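Uncharacterized protein (Kribbella flavida, PDB 4GB5) is of unknown function but carries a SnoaL-like domain of the NTF2 clan, a fold whose curved sheet and packed helices often enclose a ligand pocket or active site. Local coordinates at residues 36-42 / 133-137; 72-78 / 97-103; 86-91 / 126-132. All blocks are in the same frame, centred on the assembly; numbering follows the deposited sequence.

Contact 1 of 3, residues 36-42 / 133-137; sequences VHTDPLT and RLSSV
Two parallel bridges join the chain leaving helix 32-36 to strand 131-145: His37 sits beside Leu134 and, past a corner at Asp39 and cis-Pro40, Thr42, on strand 41-44 of the mixed sheet, sits beside Ser136. Leu134 O takes two donors, His37 ND1 at 3.2 Å, in the imidazole plane, and Thr38 N at 3.2 Å from the opposite face of the carbonyl plane. Val36 CG1 covers the centre of one face of the His37 ring, while Leu41 CD2 lies nearer the rim of the other. Replacing His37 by alanine would probably cost Leu134 O a donor and open a gap between those two methyls. As in other NTF2-like folds, helices pack on one face of the sheet; Tyr61 of helix 58-69 meets the imidazole edge-to-face, and Ile23 of helix 6-25 touches it. Leu134 N reaches Val36 O at 2.7 Å; beyond the corner Thr42 N bonds Ser135 O (3.0 Å) and Val137 N bonds Thr42 O (2.9 Å). Strand 131-145 bulges, Ser135 and Ser136 standing opposite the single Glu124. With OG1 wedged between backbone N and carbonyl carbon (chi1 58°), Thr38 spans the corner to Pro40 O at 2.8 Å and lies against Ser135 CA.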
loop_
_atom_site.group_PDB
_atom_site.type_symbol
_atom_site.label_atom_id
_atom_site.label_comp_id
_atom_site.label_asym_id
_atom_site.label_seq_id
_atom_site.Cartn_x
_atom_site.Cartn_y
_atom_site.Cartn_z
ATOM N N VAL A 36 -18.701 7.201 -4.801
ATOM C CA VAL A 36 -18.126 5.975 -4.217
ATOM C C VAL A 36 -19.107 4.985 -3.609
ATOM O O VAL A 36 -18.894 3.784 -3.665
ATOM C CB VAL A 36 -17.093 6.362 -3.135
ATOM C CG1 VAL A 36 -16.507 5.205 -2.386
ATOM C CG2 VAL A 36 -15.971 7.171 -3.784
ATOM N N HIS A 37 -20.159 5.521 -3.003
ATOM C CA HIS A 37 -21.106 4.739 -2.192
ATOM C C HIS A 37 -22.527 4.761 -2.727
ATOM O O HIS A 37 -22.960 5.696 -3.428
ATOM C CB HIS A 37 -21.118 5.345 -0.774
ATOM C CG HIS A 37 -19.822 5.163 -0.034
ATOM N ND1 HIS A 37 -19.351 3.913 0.308
ATOM C CD2 HIS A 37 -18.925 6.051 0.452
ATOM C CE1 HIS A 37 -18.191 4.038 0.926
ATOM N NE2 HIS A 37 -17.914 5.322 1.047
ATOM N N THR A 38 -23.253 3.710 -2.384
ATOM C CA THR A 38 -24.696 3.758 -2.530
ATOM C C THR A 38 -25.373 4.636 -1.458
ATOM O O THR A 38 -24.771 5.027 -0.452
ATOM C CB THR A 38 -25.294 2.340 -2.417
ATOM O OG1 THR A 38 -24.926 1.780 -1.170
ATOM C CG2 THR A 38 -24.794 1.396 -3.515
ATOM N N ASP A 39 -26.648 4.957 -1.693
ATOM C CA ASP A 39 -27.477 5.691 -0.737
ATOM C C ASP A 39 -28.768 4.907 -0.640
ATOM O O ASP A 39 -29.547 4.922 -1.583
ATOM C CB ASP A 39 -27.774 7.102 -1.243
ATOM C CG ASP A 39 -28.410 7.987 -0.191
ATOM O OD1 ASP A 39 -28.668 7.494 0.933
ATOM O OD2 ASP A 39 -28.709 9.168 -0.513
ATOM N N PRO A 40 -29.021 4.250 0.502
ATOM C CA PRO A 40 -28.209 4.259 1.714
ATOM C C PRO A 40 -26.991 3.362 1.644
ATOM O O PRO A 40 -26.792 2.661 0.667
ATOM C CB PRO A 40 -29.200 3.789 2.783
ATOM C CG PRO A 40 -30.136 2.872 2.036
ATOM C CD PRO A 40 -30.274 3.490 0.675
ATOM N N LEU A 41 -26.223 3.386 2.726
ATOM C CA LEU A 41 -24.967 2.661 2.860
ATOM C C LEU A 41 -25.011 1.864 4.164
ATOM O O LEU A 41 -25.436 2.381 5.210
ATOM C CB LEU A 41 -23.811 3.684 2.947
ATOM C CG LEU A 41 -22.385 3.208 3.220
ATOM C CD1 LEU A 41 -21.990 2.263 2.112
ATOM C CD2 LEU A 41 -21.397 4.304 3.292
ATOM N N THR A 42 -24.561 0.608 4.141
ATOM C CA THR A 42 -24.390 -0.135 5.363
ATOM C C THR A 42 -22.963 0.010 5.881
ATOM O O THR A 42 -22.020 -0.112 5.111
ATOM C CB THR A 42 -24.719 -1.606 5.137
ATOM O OG1 THR A 42 -26.105 -1.702 4.793
ATOM C CG2 THR A 42 -24.493 -2.398 6.396
ATOM N N ARG A 133 -20.428 0.920 -7.025
ATOM C CA ARG A 133 -20.429 1.663 -5.771
ATOM C C ARG A 133 -20.293 0.711 -4.597
ATOM O O ARG A 133 -20.762 -0.435 -4.646
ATOM C CB ARG A 133 -21.792 2.405 -5.587
ATOM C CG ARG A 133 -22.102 3.529 -6.604
ATOM C CD ARG A 133 -21.152 4.698 -6.468
ATOM N NE ARG A 133 -21.518 5.814 -7.342
ATOM C CZ ARG A 133 -21.162 5.927 -8.608
ATOM N NH1 ARG A 133 -20.423 5.019 -9.200
ATOM N NH2 ARG A 133 -21.536 7.012 -9.288
ATOM N N LEU A 134 -19.665 1.188 -3.536
ATOM C CA LEU A 134 -19.533 0.412 -2.317
ATOM C C LEU A 134 -20.818 0.559 -1.489
ATOM O O LEU A 134 -21.166 1.664 -1.046
ATOM C CB LEU A 134 -18.323 0.890 -1.497
ATOM C CG LEU A 134 -16.937 0.660 -2.084
ATOM C CD1 LEU A 134 -15.855 1.244 -1.223
ATOM C CD2 LEU A 134 -16.692 -0.827 -2.273
ATOM N N SER A 135 -21.509 -0.554 -1.292
ATOM C CA SER A 135 -22.805 -0.596 -0.609
ATOM C C SER A 135 -22.717 -1.028 0.846
ATOM O O SER A 135 -23.634 -0.782 1.609
ATOM C CB SER A 135 -23.754 -1.554 -1.337
ATOM O OG SER A 135 -23.121 -2.821 -1.485
ATOM N N SER A 136 -21.628 -1.682 1.225
ATOM C CA SER A 136 -21.404 -2.048 2.595
ATOM C C SER A 136 -19.920 -1.945 2.911
ATOM O O SER A 136 -19.075 -2.449 2.156
ATOM C CB SER A 136 -21.878 -3.490 2.834
ATOM O OG SER A 136 -21.549 -3.920 4.128
ATOM N N VAL A 137 -19.586 -1.301 4.028
ATOM C CA VAL A 137 -18.208 -1.188 4.496
ATOM C C VAL A 137 -18.115 -1.826 5.872
ATOM O O VAL A 137 -18.924 -1.491 6.769
ATOM C CB VAL A 137 -17.781 0.285 4.614
ATOM C CG1 VAL A 137 -16.361 0.438 5.147
ATOM C CG2 VAL A 137 -17.912 0.969 3.279
#

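Contact 2 of 3, residues 72-78 / 97-103; sequences FSATHHA and VRAEHWL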
loop_
_atom_site.group_PDB
_atom_site.type_symbol
_atom_site.label_atom_id
_atom_site.label_comp_id
_atom_site.label_asym_id
_atom_site.label_seq_id
_atom_site.Cartn_x
_atom_site.Cartn_y
_atom_site.Cartn_z
ATOM N N PHE A 72 -8.876 15.652 13.099
ATOM C CA PHE A 72 -7.513 15.314 12.659
ATOM C C PHE A 72 -6.896 16.331 11.748
ATOM O O PHE A 72 -7.535 16.828 10.816
ATOM C CB PHE A 72 -7.551 13.963 11.941
ATOM C CG PHE A 72 -8.135 12.881 12.800
ATOM C CD1 PHE A 72 -7.549 12.574 13.987
ATOM C CD2 PHE A 72 -9.271 12.186 12.434
ATOM C CE1 PHE A 72 -8.060 11.612 14.825
ATOM C CE2 PHE A 72 -9.799 11.187 13.302
ATOM C CZ PHE A 72 -9.206 10.936 14.486
ATOM N N SER A 73 -5.616 16.626 11.975
ATOM C CA SER A 73 -4.900 17.476 11.056
ATOM C C SER A 73 -4.779 16.859 9.670
ATOM O O SER A 73 -4.786 17.579 8.627
ATOM C CB SER A 73 -3.508 17.723 11.573
ATOM O OG SER A 73 -3.595 18.482 12.733
ATOM N N ALA A 74 -4.594 15.545 9.645
ATOM C CA ALA A 74 -4.469 14.806 8.420
ATOM C C ALA A 74 -4.742 13.356 8.717
ATOM O O ALA A 74 -4.637 12.917 9.864
ATOM C CB ALA A 74 -3.079 14.947 7.829
ATOM N N THR A 75 -5.080 12.623 7.674
ATOM C CA THR A 75 -5.152 11.186 7.734
ATOM C C THR A 75 -4.519 10.594 6.487
ATOM O O THR A 75 -4.364 11.281 5.476
ATOM C CB THR A 75 -6.580 10.668 7.874
ATOM O OG1 THR A 75 -7.371 11.125 6.780
ATOM C CG2 THR A 75 -7.247 11.134 9.151
ATOM N N HIS A 76 -4.163 9.308 6.547
ATOM C CA HIS A 76 -3.713 8.581 5.379
ATOM C C HIS A 76 -4.185 7.135 5.488
ATOM O O HIS A 76 -3.862 6.425 6.439
ATOM C CB HIS A 76 -2.181 8.587 5.239
ATOM C CG HIS A 76 -1.696 8.092 3.909
ATOM N ND1 HIS A 76 -1.681 8.909 2.802
ATOM C CD2 HIS A 76 -1.245 6.892 3.510
ATOM C CE1 HIS A 76 -1.232 8.221 1.772
ATOM N NE2 HIS A 76 -0.969 6.999 2.171
ATOM N N HIS A 77 -4.958 6.732 4.490
ATOM C CA HIS A 77 -5.421 5.370 4.358
ATOM C C HIS A 77 -4.671 4.693 3.254
ATOM O O HIS A 77 -4.839 5.083 2.099
ATOM C CB HIS A 77 -6.925 5.310 4.047
ATOM C CG HIS A 77 -7.792 5.766 5.166
ATOM N ND1 HIS A 77 -7.811 7.069 5.583
ATOM C CD2 HIS A 77 -8.700 5.108 5.923
ATOM C CE1 HIS A 77 -8.666 7.199 6.589
ATOM N NE2 HIS A 77 -9.231 6.021 6.805
ATOM N N ALA A 78 -3.906 3.648 3.596
ATOM C CA ALA A 78 -3.213 2.833 2.610
ATOM C C ALA A 78 -3.964 1.519 2.497
ATOM O O ALA A 78 -3.900 0.668 3.406
ATOM C CB ALA A 78 -1.789 2.617 3.055
ATOM N N VAL A 97 -6.052 -2.659 5.170
ATOM C CA VAL A 97 -5.989 -1.228 5.402
ATOM C C VAL A 97 -5.070 -0.874 6.530
ATOM O O VAL A 97 -5.085 -1.491 7.588
ATOM C CB VAL A 97 -7.416 -0.620 5.628
ATOM C CG1 VAL A 97 -8.156 -1.253 6.733
ATOM C CG2 VAL A 97 -7.327 0.916 5.858
ATOM N N ARG A 98 -4.283 0.170 6.285
ATOM C CA ARG A 98 -3.484 0.834 7.305
ATOM C C ARG A 98 -3.898 2.291 7.342
ATOM O O ARG A 98 -3.647 3.028 6.363
ATOM C CB ARG A 98 -2.005 0.682 6.970
ATOM C CG ARG A 98 -1.083 1.291 8.049
ATOM C CD ARG A 98 0.380 0.984 7.764
ATOM N NE ARG A 98 1.200 1.267 8.897
ATOM C CZ ARG A 98 1.591 2.464 9.303
ATOM N NH1 ARG A 98 1.263 3.552 8.619
ATOM N NH2 ARG A 98 2.354 2.572 10.354
ATOM N N ALA A 99 -4.537 2.722 8.437
ATOM C CA ALA A 99 -5.124 4.077 8.490
ATOM C C ALA A 99 -4.427 4.841 9.606
ATOM O O ALA A 99 -4.499 4.441 10.767
ATOM C CB ALA A 99 -6.596 4.019 8.751
ATOM N N GLU A 100 -3.781 5.930 9.241
ATOM C CA GLU A 100 -3.097 6.831 10.157
ATOM C C GLU A 100 -3.940 8.080 10.340
ATOM O O GLU A 100 -4.438 8.624 9.359
ATOM C CB GLU A 100 -1.753 7.259 9.600
ATOM C CG GLU A 100 -0.753 6.143 9.531
ATOM C CD GLU A 100 0.397 6.481 8.610
ATOM O OE1 GLU A 100 0.171 6.643 7.374
ATOM O OE2 GLU A 100 1.521 6.600 9.117
ATOM N N HIS A 101 -4.033 8.572 11.584
ATOM C CA HIS A 101 -4.815 9.777 11.875
ATOM C C HIS A 101 -3.980 10.627 12.845
ATOM O O HIS A 101 -3.649 10.170 13.964
ATOM C CB HIS A 101 -6.128 9.445 12.578
ATOM C CG HIS A 101 -6.889 8.298 11.996
ATOM N ND1 HIS A 101 -6.526 6.982 12.194
ATOM C CD2 HIS A 101 -8.055 8.258 11.305
ATOM C CE1 HIS A 101 -7.399 6.182 11.615
ATOM N NE2 HIS A 101 -8.328 6.932 11.046
ATOM N N TRP A 102 -3.620 11.836 12.434
ATOM C CA TRP A 102 -2.797 12.729 13.244
ATOM C C TRP A 102 -3.631 13.775 13.908
ATOM O O TRP A 102 -4.384 14.485 13.246
ATOM C CB TRP A 102 -1.729 13.367 12.381
ATOM C CG TRP A 102 -0.613 12.404 11.966
ATOM C CD1 TRP A 102 0.480 12.067 12.708
ATOM C CD2 TRP A 102 -0.527 11.666 10.757
ATOM N NE1 TRP A 102 1.237 11.165 12.014
ATOM C CE2 TRP A 102 0.656 10.922 10.807
ATOM C CE3 TRP A 102 -1.323 11.581 9.613
ATOM C CZ2 TRP A 102 1.044 10.091 9.777
ATOM C CZ3 TRP A 102 -0.906 10.769 8.580
ATOM C CH2 TRP A 102 0.244 10.014 8.696
ATOM N N LEU A 103 -3.477 13.878 15.214
ATOM C CA LEU A 103 -4.132 14.926 15.990
ATOM C C LEU A 103 -3.305 16.190 15.930
ATOM O O LEU A 103 -2.084 16.143 15.899
ATOM C CB LEU A 103 -4.270 14.527 17.459
ATOM C CG LEU A 103 -5.341 13.479 17.752
ATOM C CD1 LEU A 103 -6.716 14.076 17.531
ATOM C CD2 LEU A 103 -5.205 12.225 16.880
#
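The Phe72 ring carries His101 CB over the centre of one face, 3.7 Å from its centroid, and meets Leu103 CD2 at its edge. CG lies opposite the carbonyl carbon (chi1 -56°), which turns the ring under that CB. The Phe72 and His101 rings are oblique to each other, with planes at 49°. His101 also stacks on Trp115 of the next strand and gives its ND1 hydrogen to Trp115 O. Further along the same face of the sheet, Ala99 CB sits over the His77 ring toward its rim, 3.7 Å from CD2. Across the other face, Trp102 brings the edge of its indole against the backbone of Ala74, CE3 standing 3.6 Å from Ala74 O, and stacks on Tyr143 of the second subunit.

The frame is the antiparallel hairpin of strands 74-87 and 90-102. His76 and Glu100 form a hydrogen-bonded pair, with Glu100 N to His76 O at 2.8 Å, as do Ala78 and Arg98. On the helix side, Asp25 of helix 6-25 accepts from both Thr75 OG1 and His77 N.

Glu100 runs alongside His76, its carboxylate almost perpendicular to the imidazole, with OE1 3.7 Å from His76 CB. Its OE2 bridges to Arg98 NH1 at 3.1 Å and also to Arg98 of the second subunit, while this Arg98 reaches Glu100 of the third and lies near a bound phosphate. These buried charges thus alternate around the trimer, each carboxylate shared between two guanidinium groups, which probably keeps both ionised and makes their burial depend on the assembly.

Contact 3 of 3, residues 86-91 / 126-132; sequences IDSDRA and VRTADGW
Trp132 forms the tight part of this contact, its six-membered ring driven against the turn of the neighbouring hairpin. Ala91 CB lies 4.0 Å from CZ3, Ile86 CG2 touches CH2, and Ser88 O comes to the ring's edge, 3.5 Å from CH2. Arg127 covers one face of the indole: its CB lies over the ring system, and the chain, bent at chi2 and again at chi3 (-55°), folds back so that Trp132 CZ2 lies under the face of the guanidinium. From there NH1 makes a weak, bent bond to Ser88 O (3.1 Å). The firmer hold on both groups comes from Asp9 of helix 6-25, whose OD1 takes Trp132 NE1 and the salt bridge from Arg127 NH2; Ile13 of that helix packs on the tryptophan as well. A single strong backbone bond crosses here, Arg127 N to Asp89 O at 2.8 Å.

Toward solvent the fit slackens. Asp89 and Arg127 touch through their CB atoms, 3.8 Å apart, but Asp89 OD2 stays 6.2 Å from Arg127 NE and no salt bridge forms. Arg90 merely passes Val126, with NH1 4.3 Å from CG1. Within 126-132, Thr128 OG1 accepts from Asp130 N, an ST turn, and donates to Gly131 O.

Each segment contains a two-residue beta-hairpin loop: a type II' turn from Asp87 to Arg90 joins strands 74-87 and 90-102, and a type I turn from Thr128 to Gly131 joins 114-128 and 131-145. In this antiparallel part of the mixed sheet, the turn of the first hairpin packs against the strand ends just below the second hairpin's loop.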
loop_
_atom_site.group_PDB
_atom_site.type_symbol
_atom_site.label_atom_id
_atom_site.label_comp_id
_atom_site.label_asym_id
_atom_site.label_seq_id
_atom_site.Cartn_x
_atom_site.Cartn_y
_atom_site.Cartn_z
ATOM N N ILE A 86 -16.698 -11.285 -8.023
ATOM C CA ILE A 86 -17.771 -10.607 -8.724
ATOM C C ILE A 86 -18.827 -11.621 -9.178
ATOM O O ILE A 86 -18.490 -12.714 -9.653
ATOM C CB ILE A 86 -17.242 -9.889 -9.958
ATOM C CG1 ILE A 86 -16.175 -8.880 -9.530
ATOM C CG2 ILE A 86 -18.373 -9.215 -10.714
ATOM C CD1 ILE A 86 -15.328 -8.358 -10.697
ATOM N N ASP A 87 -20.093 -11.267 -9.004
ATOM C CA ASP A 87 -21.203 -12.076 -9.492
ATOM C C ASP A 87 -22.168 -11.087 -10.113
ATOM O O ASP A 87 -22.963 -10.464 -9.421
ATOM C CB ASP A 87 -21.832 -12.825 -8.316
ATOM C CG ASP A 87 -23.017 -13.679 -8.716
ATOM O OD1 ASP A 87 -23.311 -13.750 -9.921
ATOM O OD2 ASP A 87 -23.639 -14.267 -7.806
ATOM N N SER A 88 -22.044 -10.926 -11.428
ATOM C CA SER A 88 -22.853 -9.995 -12.209
ATOM C C SER A 88 -22.789 -8.570 -11.680
ATOM O O SER A 88 -21.773 -7.912 -11.850
ATOM C CB SER A 88 -24.296 -10.458 -12.317
ATOM O OG SER A 88 -24.971 -9.635 -13.254
ATOM N N ASP A 89 -23.854 -8.089 -11.023
ATOM C CA ASP A 89 -23.881 -6.696 -10.536
ATOM C C ASP A 89 -23.604 -6.569 -9.035
ATOM O O ASP A 89 -23.889 -5.537 -8.433
ATOM C CB ASP A 89 -25.215 -5.994 -10.899
ATOM C CG ASP A 89 -26.409 -6.569 -10.190
ATOM O OD1 ASP A 89 -26.312 -7.707 -9.682
ATOM O OD2 ASP A 89 -27.466 -5.881 -10.157
ATOM N N ARG A 90 -23.040 -7.615 -8.435
ATOM C CA ARG A 90 -22.576 -7.572 -7.029
ATOM C C ARG A 90 -21.147 -8.060 -6.918
ATOM O O ARG A 90 -20.686 -8.837 -7.715
ATOM C CB ARG A 90 -23.422 -8.487 -6.152
ATOM C CG ARG A 90 -24.873 -8.140 -6.163
ATOM C CD ARG A 90 -25.629 -9.008 -5.139
ATOM N NE ARG A 90 -27.057 -8.686 -5.078
ATOM C CZ ARG A 90 -27.598 -7.791 -4.253
ATOM N NH1 ARG A 90 -26.847 -7.124 -3.386
ATOM N NH2 ARG A 90 -28.917 -7.557 -4.319
ATOM N N ALA A 91 -20.451 -7.560 -5.908
ATOM C CA ALA A 91 -19.127 -8.046 -5.623
ATOM C C ALA A 91 -18.857 -7.992 -4.138
ATOM O O ALA A 91 -19.448 -7.190 -3.414
ATOM C CB ALA A 91 -18.046 -7.224 -6.384
ATOM N N VAL A 126 -21.991 -2.818 -5.532
ATOM C CA VAL A 126 -23.055 -3.052 -6.482
ATOM C C VAL A 126 -22.842 -2.223 -7.723
ATOM O O VAL A 126 -22.292 -1.093 -7.671
ATOM C CB VAL A 126 -24.437 -2.755 -5.892
ATOM C CG1 VAL A 126 -24.710 -3.669 -4.725
ATOM C CG2 VAL A 126 -24.560 -1.362 -5.465
ATOM N N ARG A 127 -23.215 -2.802 -8.852
ATOM C CA ARG A 127 -23.090 -2.090 -10.106
ATOM C C ARG A 127 -24.351 -1.263 -10.324
ATOM O O ARG A 127 -25.428 -1.779 -10.580
ATOM C CB ARG A 127 -22.855 -3.067 -11.268
ATOM C CG ARG A 127 -22.608 -2.372 -12.620
ATOM C CD ARG A 127 -23.173 -3.190 -13.819
ATOM N NE ARG A 127 -22.663 -4.559 -13.879
ATOM C CZ ARG A 127 -21.438 -4.881 -14.287
ATOM N NH1 ARG A 127 -21.045 -6.149 -14.311
ATOM N NH2 ARG A 127 -20.599 -3.926 -14.673
ATOM N N THR A 128 -24.217 0.047 -10.160
ATOM C CA THR A 128 -25.349 0.940 -10.380
ATOM C C THR A 128 -25.345 1.416 -11.797
ATOM O O THR A 128 -24.424 1.158 -12.565
ATOM C CB THR A 128 -25.321 2.179 -9.480
ATOM O OG1 THR A 128 -24.391 3.159 -9.997
ATOM C CG2 THR A 128 -25.025 1.805 -8.061
ATOM N N ALA A 129 -26.404 2.128 -12.165
ATOM C CA ALA A 129 -26.449 2.717 -13.479
ATOM C C ALA A 129 -25.339 3.720 -13.746
ATOM O O ALA A 129 -25.032 4.018 -14.903
ATOM C CB ALA A 129 -27.819 3.365 -13.710
ATOM N N ASP A 130 -24.743 4.253 -12.683
ATOM C CA ASP A 130 -23.644 5.209 -12.789
ATOM C C ASP A 130 -22.293 4.581 -12.400
ATOM O O ASP A 130 -21.332 5.276 -12.079
ATOM C CB ASP A 130 -23.918 6.426 -11.904
ATOM C CG ASP A 130 -25.112 7.227 -12.374
ATOM O OD1 ASP A 130 -25.075 7.720 -13.525
ATOM O OD2 ASP A 130 -26.081 7.359 -11.595
ATOM N N GLY A 131 -22.231 3.256 -12.448
ATOM C CA GLY A 131 -20.994 2.550 -12.182
ATOM C C GLY A 131 -20.993 1.842 -10.833
ATOM O O GLY A 131 -21.960 1.901 -10.064
ATOM N N TRP A 132 -19.911 1.135 -10.559
ATOM C CA TRP A 132 -19.774 0.417 -9.295
ATOM C C TRP A 132 -19.794 1.365 -8.113
ATOM O O TRP A 132 -19.186 2.457 -8.159
ATOM C CB TRP A 132 -18.515 -0.436 -9.284
ATOM C CG TRP A 132 -18.630 -1.654 -10.164
ATOM C CD1 TRP A 132 -18.226 -1.770 -11.479
ATOM C CD2 TRP A 132 -19.216 -2.923 -9.815
ATOM N NE1 TRP A 132 -18.524 -3.029 -11.951
ATOM C CE2 TRP A 132 -19.115 -3.761 -10.947
ATOM C CE3 TRP A 132 -19.767 -3.446 -8.634
ATOM C CZ2 TRP A 132 -19.577 -5.084 -10.944
ATOM C CZ3 TRP A 132 -20.240 -4.759 -8.633
ATOM C CH2 TRP A 132 -20.141 -5.557 -9.786
#

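From the N terminus, the chain runs through helix 6-25 and helix 32-36 before reaching the first half of contact 1, whose partner comes 91 residues later; that widest loop encloses both other contacts. Contact 2 opens next, at 72-78, and contact 3 opens at 86-91 before contact 2 closes at 97-103, so these two cross along the hairpin they share. Contact 3 closes at 126-132, and strand 131-145 runs straight on into contact 1, where Arg133 N reaches Val126 O. Contacts 1 and 3 therefore touch, whereas contact 2, across the chain's centre, touches neither. Together they tie strand 41-44, the end of one hairpin, the base of the next and the trimer-facing strands together.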